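Local coordinates for VP4 protein (PDB 3P06) that is a birnavirus serine protease that probably cleaves the viral polyprotein into its final products, captured here as an intramolecular acyl-enzyme at its own cleavage junction, at residues 6-11 and 114-119; 29-34 and 74-79. All coordinates share one frame; numbering follows the deposited sequence.

Interaction 1 (6-11 and 114-119); sequences SAVGVL and ESQQTP. With URE (urea), chain G.
The hydroxyl of Thr118 is held by two partners: Gly9 N donates to Thr118 OG1 at 3.1 Å, with an N-H...O angle of 158°, while OG1 gives its own proton to a water that in turn donates to Ala7 O. In this peptidase S50 domain the bond ties the loop 114-119, which follows helix 104-111, to the start of strand 9-18. OG1 lies anti to the carbonyl carbon of Thr118 (chi1 -64°), on the side of Gly9 N; the methyl CG2, anti to the backbone N, comes to 3.2 Å from Gly9 O. Threonine suits the place because its hydroxyl can accept and donate at once while its methyl packs. Val8 meets the Gln116-Gln117 peptide with both branches, CG2 touching Gln116 O at 3.3 Å and CG1 lying by the carbonyl carbons of Gln116 and Gln117. Further on, Pro119 and Val10 cross at about a right angle, with Val10 CG2 4.1 Å from Pro119 CD, and Val10 also touches alanines of helix 104-111. Gln117, Thr118 and Pro119 also line the urea pocket, where Lys176 N is hydrogen-bonded to the ligand. A second water bridges strand and loop, accepting from Leu11 N and donating to Pro119 O at 2.9 Å.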
loop_
_atom_site.group_PDB
_atom_site.type_symbol
_atom_site.label_atom_id
_atom_site.label_comp_id
_atom_site.label_asym_id
_atom_site.label_seq_id
_atom_site.Cartn_x
_atom_site.Cartn_y
_atom_site.Cartn_z
ATOM N N SER A 6 -8.411 14.293 0.299
ATOM C CA SER A 6 -9.559 13.386 0.194
ATOM C C SER A 6 -9.107 12.286 -0.704
ATOM O O SER A 6 -8.637 12.562 -1.771
ATOM C CB SER A 6 -10.712 14.050 -0.581
ATOM O OG SER A 6 -11.221 15.061 0.208
ATOM N N ALA A 7 -9.288 11.050 -0.345
ATOM C CA ALA A 7 -8.684 9.970 -1.131
ATOM C C ALA A 7 -9.278 8.708 -0.659
ATOM O O ALA A 7 -9.605 8.547 0.531
ATOM C CB ALA A 7 -7.161 9.896 -0.859
ATOM N N VAL A 8 -9.355 7.784 -1.582
ATOM C CA VAL A 8 -9.823 6.457 -1.263
ATOM C C VAL A 8 -8.780 5.494 -1.852
ATOM O O VAL A 8 -8.257 5.747 -2.933
ATOM C CB VAL A 8 -11.260 6.273 -1.830
ATOM C CG1 VAL A 8 -11.671 4.804 -1.911
ATOM C CG2 VAL A 8 -12.265 7.070 -0.929
ATOM N N GLY A 9 -8.457 4.442 -1.121
ATOM C CA GLY A 9 -7.527 3.449 -1.611
ATOM C C GLY A 9 -7.336 2.360 -0.585
ATOM O O GLY A 9 -8.222 2.131 0.251
ATOM N N VAL A 10 -6.184 1.679 -0.629
ATOM C CA VAL A 10 -5.967 0.575 0.288
ATOM C C VAL A 10 -4.569 0.708 0.929
ATOM O O VAL A 10 -3.555 0.910 0.209
ATOM C CB VAL A 10 -6.150 -0.820 -0.442
ATOM C CG1 VAL A 10 -5.724 -1.983 0.479
ATOM C CG2 VAL A 10 -7.628 -0.998 -0.900
ATOM N N LEU A 11 -4.548 0.633 2.263
ATOM C CA LEU A 11 -3.345 0.836 3.018
ATOM C C LEU A 11 -2.397 -0.386 2.889
ATOM O O LEU A 11 -2.838 -1.509 2.815
ATOM C CB LEU A 11 -3.701 0.980 4.501
ATOM C CG LEU A 11 -4.217 2.407 4.804
ATOM C CD1 LEU A 11 -4.777 2.387 6.189
ATOM C CD2 LEU A 11 -3.095 3.407 4.674
ATOM N N GLU A 114 -14.997 -0.525 -4.985
ATOM C CA GLU A 114 -16.137 0.237 -5.511
ATOM C C GLU A 114 -16.859 1.017 -4.433
ATOM O O GLU A 114 -17.822 1.722 -4.726
ATOM C CB GLU A 114 -17.112 -0.697 -6.268
ATOM C CG GLU A 114 -16.417 -1.539 -7.343
ATOM C CD GLU A 114 -16.068 -0.737 -8.601
ATOM O OE1 GLU A 114 -15.190 -1.188 -9.375
ATOM O OE2 GLU A 114 -16.692 0.329 -8.839
ATOM N N SER A 115 -16.365 0.940 -3.195
ATOM C CA SER A 115 -17.137 1.424 -2.044
ATOM C C SER A 115 -17.057 2.915 -1.795
ATOM O O SER A 115 -17.987 3.480 -1.189
ATOM C CB SER A 115 -16.794 0.666 -0.774
ATOM O OG SER A 115 -15.422 0.824 -0.463
ATOM N N GLN A 116 -15.990 3.578 -2.242
ATOM C CA GLN A 116 -15.912 5.036 -1.976
ATOM C C GLN A 116 -15.403 5.306 -0.543
ATOM O O GLN A 116 -15.352 6.452 -0.072
ATOM C CB GLN A 116 -17.311 5.635 -2.176
ATOM C CG GLN A 116 -17.489 7.097 -1.828
ATOM C CD GLN A 116 -17.028 7.979 -2.973
ATOM O OE1 GLN A 116 -17.709 8.086 -3.998
ATOM N NE2 GLN A 116 -15.848 8.591 -2.819
ATOM N N GLN A 117 -15.054 4.232 0.164
ATOM C CA GLN A 117 -14.389 4.353 1.457
ATOM C C GLN A 117 -13.188 3.411 1.472
ATOM O O GLN A 117 -13.254 2.266 1.000
ATOM C CB GLN A 117 -15.331 3.978 2.607
ATOM C CG GLN A 117 -16.530 4.842 2.802
ATOM C CD GLN A 117 -16.855 4.942 4.270
ATOM O OE1 GLN A 117 -16.576 4.014 5.036
ATOM N NE2 GLN A 117 -17.398 6.086 4.687
ATOM N N THR A 118 -12.102 3.861 2.043
ATOM C CA THR A 118 -10.917 2.990 2.265
ATOM C C THR A 118 -11.315 1.976 3.337
ATOM O O THR A 118 -11.935 2.377 4.341
ATOM C CB THR A 118 -9.801 3.887 2.826
ATOM O OG1 THR A 118 -9.452 4.853 1.823
ATOM C CG2 THR A 118 -8.585 3.108 3.286
ATOM N N PRO A 119 -11.006 0.668 3.139
ATOM C CA PRO A 119 -11.331 -0.339 4.146
ATOM C C PRO A 119 -10.431 -0.188 5.396
ATOM O O PRO A 119 -9.276 0.267 5.301
ATOM C CB PRO A 119 -10.982 -1.695 3.441
ATOM C CG PRO A 119 -10.045 -1.374 2.420
ATOM C CD PRO A 119 -10.401 0.059 1.930
HETATM C C URE G . -15.662 -0.305 4.158
HETATM O O URE G . -15.089 -1.353 3.843
HETATM N N1 URE G . -16.860 -0.040 3.645
HETATM N N2 URE G . -15.133 0.614 4.989
HETATM O O HOH W 1 -8.607 7.037 2.666
HETATM O O HOH W 2 -6.925 -0.054 3.611
#

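Interaction 2 (29-34 and 74-79); sequences AVKGDL and GAITVL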
loop_
_atom_site.group_PDB
_atom_site.type_symbol
_atom_site.label_atom_id
_atom_site.label_comp_id
_atom_site.label_asym_id
_atom_site.label_seq_id
_atom_site.Cartn_x
_atom_site.Cartn_y
_atom_site.Cartn_z
ATOM N N ALA A 29 -2.119 2.664 -1.610
ATOM C CA ALA A 29 -2.292 2.611 -3.072
ATOM C C ALA A 29 -3.603 3.438 -3.306
ATOM O O ALA A 29 -4.702 2.941 -3.022
ATOM C CB ALA A 29 -2.540 1.147 -3.543
ATOM N N VAL A 30 -3.473 4.665 -3.805
ATOM C CA VAL A 30 -4.624 5.555 -3.847
ATOM C C VAL A 30 -5.198 5.496 -5.260
ATOM O O VAL A 30 -4.460 5.437 -6.271
ATOM C CB VAL A 30 -4.216 7.020 -3.582
ATOM C CG1 VAL A 30 -5.525 7.999 -3.592
ATOM C CG2 VAL A 30 -3.396 7.139 -2.309
ATOM N N LYS A 31 -6.509 5.568 -5.365
ATOM C CA LYS A 31 -7.119 5.589 -6.685
ATOM C C LYS A 31 -6.934 6.951 -7.326
ATOM O O LYS A 31 -7.204 7.967 -6.694
ATOM C CB LYS A 31 -8.601 5.306 -6.585
ATOM C CG LYS A 31 -8.896 3.886 -6.089
ATOM C CD LYS A 31 -10.443 3.791 -5.912
ATOM C CE LYS A 31 -11.081 3.736 -7.289
ATOM N NZ LYS A 31 -11.378 2.284 -7.600
ATOM N N GLY A 32 -6.518 6.953 -8.596
ATOM C CA GLY A 32 -6.305 8.196 -9.331
ATOM C C GLY A 32 -4.812 8.549 -9.470
ATOM O O GLY A 32 -3.911 7.906 -8.885
ATOM N N ASP A 33 -4.588 9.573 -10.284
ATOM C CA ASP A 33 -3.310 10.086 -10.558
ATOM C C ASP A 33 -3.041 11.232 -9.541
ATOM O O ASP A 33 -3.506 12.376 -9.725
ATOM C CB ASP A 33 -3.211 10.557 -12.049
ATOM C CG ASP A 33 -1.938 11.458 -12.325
ATOM O OD1 ASP A 33 -1.831 12.043 -13.459
ATOM O OD2 ASP A 33 -1.011 11.548 -11.457
ATOM N N LEU A 34 -2.236 10.927 -8.530
ATOM C CA LEU A 34 -1.844 11.917 -7.515
ATOM C C LEU A 34 -0.336 12.177 -7.593
ATOM O O LEU A 34 0.262 12.607 -6.601
ATOM C CB LEU A 34 -2.271 11.442 -6.105
ATOM C CG LEU A 34 -3.808 11.617 -5.761
ATOM C CD1 LEU A 34 -4.745 10.573 -6.445
ATOM C CD2 LEU A 34 -4.008 11.507 -4.245
ATOM N N GLY A 74 -7.314 1.198 -13.958
ATOM C CA GLY A 74 -7.337 2.646 -13.759
ATOM C C GLY A 74 -5.971 3.200 -13.301
ATOM O O GLY A 74 -4.913 2.521 -13.452
ATOM N N ALA A 75 -5.967 4.413 -12.756
ATOM C CA ALA A 75 -4.716 5.029 -12.253
ATOM C C ALA A 75 -4.598 4.727 -10.763
ATOM O O ALA A 75 -5.619 4.777 -10.049
ATOM C CB ALA A 75 -4.705 6.541 -12.535
ATOM N N ILE A 76 -3.403 4.353 -10.289
ATOM C CA ILE A 76 -3.179 4.110 -8.859
ATOM C C ILE A 76 -1.905 4.900 -8.574
ATOM O O ILE A 76 -0.974 4.870 -9.379
ATOM C CB ILE A 76 -2.917 2.622 -8.527
ATOM C CG1 ILE A 76 -4.135 1.714 -8.786
ATOM C CG2 ILE A 76 -2.389 2.463 -7.015
ATOM C CD1 ILE A 76 -5.277 1.831 -7.732
ATOM N N THR A 77 -1.875 5.658 -7.481
ATOM C CA THR A 77 -0.649 6.323 -7.051
ATOM C C THR A 77 -0.357 5.739 -5.689
ATOM O O THR A 77 -1.280 5.671 -4.888
ATOM C CB THR A 77 -0.881 7.833 -6.917
ATOM O OG1 THR A 77 -1.284 8.309 -8.204
ATOM C CG2 THR A 77 0.463 8.612 -6.446
ATOM N N VAL A 78 0.898 5.293 -5.448
ATOM C CA VAL A 78 1.283 4.739 -4.163
ATOM C C VAL A 78 1.970 5.863 -3.426
ATOM O O VAL A 78 2.988 6.397 -3.922
ATOM C CB VAL A 78 2.195 3.495 -4.396
ATOM C CG1 VAL A 78 2.435 2.780 -3.153
ATOM C CG2 VAL A 78 1.395 2.479 -5.319
ATOM N N LEU A 79 1.417 6.281 -2.279
ATOM C CA LEU A 79 1.973 7.463 -1.584
ATOM C C LEU A 79 2.217 7.072 -0.155
ATOM O O LEU A 79 1.449 6.322 0.411
ATOM C CB LEU A 79 0.942 8.639 -1.619
ATOM C CG LEU A 79 0.757 9.344 -2.969
ATOM C CD1 LEU A 79 -0.406 10.358 -2.878
ATOM C CD2 LEU A 79 2.047 10.100 -3.392
#
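Peptide carbonyls are the flat groups joining Gly32 to Ala75 and Thr77. Gly32 N stands over the face of the Ala75 carbonyl, 53° out of its plane and 2.8 Å from Ala75 O, whereas Thr77 OG1 meets the Gly32 carbonyl in its plane, on a lone pair of O, at 2.7 Å. The Val30 carbonyl likewise receives Thr77 N in its plane. These bonds pair the end of strand 21-31 with strand 75-81, antiparallel neighbours in the central mixed sheet; Val30 and Thr77 form the hydrogen-bonded pair. On one face the small Ala29 allows a close approach, Ala29 CB to Ile76 CG2 3.7 Å, and both side chains touch Ala107 and Ala110 of helix 104-111. Lys31 shares that face, its NZ bonded to Ala110 O at the helix end and Leu113 O just beyond. Past Thr77, on the Val30 side, the loop residue Leu34 crosses Leu79 at about a right angle, Leu34 CB 3.9 Å from Leu79 CD1. Gly32, with phi 104° and psi 171°, takes a backbone shape that calls for glycine, and there the chain leaves the strand. Leu34 N then donates almost straight to Thr77 OG1 (2.8 Å, 176°). The threonine hydroxyl, donor and acceptor together, thus joins Gly32 O to Leu34 N beyond the last backbone bond.

How the interactions relate
From the N terminus the chain enters strand 9-18 through residues 6-11, turns back along strand 21-31 to reach 29-34, and wanders through strands 45-48 and 54-58 before 74-79 closes interaction 2. It then passes the predicted nucleophile Ser102 and helix 104-111; the loop after that helix, residues 114-119, closes interaction 1 against the first segment. The smaller loop is therefore nested within the larger one. The two contacts meet directly through the adjoining strands: Val10 O probably accepts from Ala29 N, Val8 O from Lys31 N, and Ala7 CB packs on Val30 CG1. Helix 104-111 packs against both, so sheet, helix and following loop are joined.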